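Local coordinates for pectate lyase (Bacillus subtilis, PDB 5AMV), which cleaves polygalacturonate by calcium-dependent elimination, releasing oligosaccharides with unsaturated galacturonosyl groups at their non-reducing ends, at residues Gly349-Asn353 with Gly354-Asn358. Numbering follows the deposited sequence.
Sequences GTLLN and GTQIN
Strands 351-352 and 355-356 form a tight antiparallel hairpin in which Leu352 pairs with Thr355 and Leu351 with Gln356, beside the last long strand, 317-326, of the parallel beta-helix. Leu352 N donates to Thr355 O at 2.8 Å, nearly straight at 170°, and Thr355 N returns the bond to Leu352 O, closing the turn. Past the non-hydrogen-bonded pair of Leu351 and Gln356, Ile357 N donates to Thr350 O at 2.9 Å. Beyond it a water bridges Thr350 N and Ile357 O. On the Leu352 face, Ile357 has CG1 between its backbone N and carbonyl carbon (chi1 59°), which lays CD1 across to Leu352 CB at 3.8 Å, while CG1 meets Thr350 CG2 at 3.7 Å. Ile357 also touches Ala332 and Thr335. With CG1, CD1 and CG2 gone, as in an alanine here, Leu352 CB and Thr350 CG2 would probably lose their apolar neighbour, and the packing against Ala332 and Thr335 is likely to be weakened. The other face carries Leu351 and Gln356 side by side, CD2 of Leu351 lying 3.7 Å from Gln356 CG. Leu351 and Asn353 also join Ile325 through backbone bonds, and Asn353 ND2 binds Val327 O. With Asn353 and Gly354, both at positive phi, as its two-residue loop, this is a beta-hairpin with a type I' turn, added beside strand 317-326 toward the C-terminal end of the polysaccharide lyase 1 beta-helix.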
loop_
_atom_site.group_PDB
_atom_site.type_symbol
_atom_site.label_atom_id
_atom_site.label_comp_id
_atom_site.label_asym_id
_atom_site.label_seq_id
_atom_site.Cartn_x
_atom_site.Cartn_y
_atom_site.Cartn_z
ATOM N N GLY A 349 21.088 -11.465 7.527
ATOM C CA GLY A 349 21.727 -10.688 6.478
ATOM C C GLY A 349 21.323 -9.220 6.415
ATOM O O GLY A 349 21.581 -8.568 5.392
ATOM N N THR A 350 20.697 -8.706 7.476
ATOM C CA THR A 350 20.300 -7.296 7.496
ATOM C C THR A 350 21.527 -6.377 7.546
ATOM O O THR A 350 22.403 -6.561 8.399
ATOM C CB THR A 350 19.352 -7.015 8.695
ATOM O OG1 THR A 350 18.239 -7.910 8.637
ATOM C CG2 THR A 350 18.884 -5.516 8.713
ATOM N N LEU A 351 21.606 -5.397 6.629
ATOM C CA LEU A 351 22.643 -4.405 6.683
ATOM C C LEU A 351 22.030 -3.065 7.032
ATOM O O LEU A 351 20.993 -2.694 6.455
ATOM C CB LEU A 351 23.341 -4.257 5.340
ATOM C CG LEU A 351 24.093 -5.460 4.765
ATOM C CD1 LEU A 351 24.775 -5.066 3.423
ATOM C CD2 LEU A 351 25.110 -6.068 5.816
ATOM N N LEU A 352 22.665 -2.344 7.952
ATOM C CA LEU A 352 22.222 -0.986 8.349
ATOM C C LEU A 352 23.427 -0.084 8.144
ATOM O O LEU A 352 24.442 -0.225 8.882
ATOM C CB LEU A 352 21.835 -0.954 9.830
ATOM C CG LEU A 352 21.518 0.456 10.369
ATOM C CD1 LEU A 352 20.349 1.092 9.580
ATOM C CD2 LEU A 352 21.127 0.428 11.889
ATOM N N ASN A 353 23.329 0.817 7.165
ATOM C CA ASN A 353 24.445 1.721 6.875
ATOM C C ASN A 353 25.721 0.935 6.654
ATOM O O ASN A 353 26.782 1.312 7.133
ATOM C CB ASN A 353 24.587 2.776 7.962
ATOM C CG ASN A 353 23.290 3.574 8.122
ATOM O OD1 ASN A 353 22.698 3.965 7.114
ATOM N ND2 ASN A 353 22.849 3.790 9.352
ATOM N N GLY A 354 25.568 -0.217 5.989
ATOM C CA GLY A 354 26.668 -1.065 5.619
ATOM C C GLY A 354 27.093 -2.059 6.705
ATOM O O GLY A 354 27.931 -2.916 6.410
ATOM N N THR A 355 26.605 -1.901 7.944
ATOM C CA THR A 355 27.007 -2.769 9.051
ATOM C C THR A 355 26.042 -3.946 9.142
ATOM O O THR A 355 24.830 -3.735 9.155
ATOM C CB THR A 355 26.950 -1.995 10.341
ATOM O OG1 THR A 355 27.909 -0.943 10.288
ATOM C CG2 THR A 355 27.241 -2.853 11.528
ATOM N N GLN A 356 26.572 -5.172 9.222
ATOM C CA GLN A 356 25.708 -6.348 9.507
ATOM C C GLN A 356 25.093 -6.231 10.915
ATOM O O GLN A 356 25.796 -6.086 11.919
ATOM C CB GLN A 356 26.473 -7.672 9.425
ATOM C CG GLN A 356 27.257 -7.913 8.157
ATOM C CD GLN A 356 27.971 -9.299 8.173
ATOM O OE1 GLN A 356 29.015 -9.485 8.807
ATOM N NE2 GLN A 356 27.384 -10.267 7.466
ATOM N N ILE A 357 23.770 -6.307 10.996
ATOM C CA ILE A 357 23.095 -6.171 12.279
ATOM C C ILE A 357 22.101 -7.307 12.400
ATOM O O ILE A 357 21.833 -8.000 11.421
ATOM C CB ILE A 357 22.327 -4.813 12.468
ATOM C CG1 ILE A 357 21.256 -4.615 11.397
ATOM C CG2 ILE A 357 23.331 -3.634 12.435
ATOM C CD1 ILE A 357 20.133 -3.664 11.835
ATOM N N ASN A 358 21.565 -7.458 13.608
ATOM C CA ASN A 358 20.434 -8.365 13.795
ATOM C C ASN A 358 19.343 -7.613 14.495
ATOM O O ASN A 358 19.364 -7.356 15.705
ATOM C CB ASN A 358 20.740 -9.666 14.539
ATOM C CG ASN A 358 19.621 -10.685 14.345
ATOM O OD1 ASN A 358 18.582 -10.619 15.010
ATOM N ND2 ASN A 358 19.798 -11.575 13.359
HETATM O O HOH W 1 20.238 -9.935 10.229
HETATM O O HOH W 2 25.233 0.856 11.433
#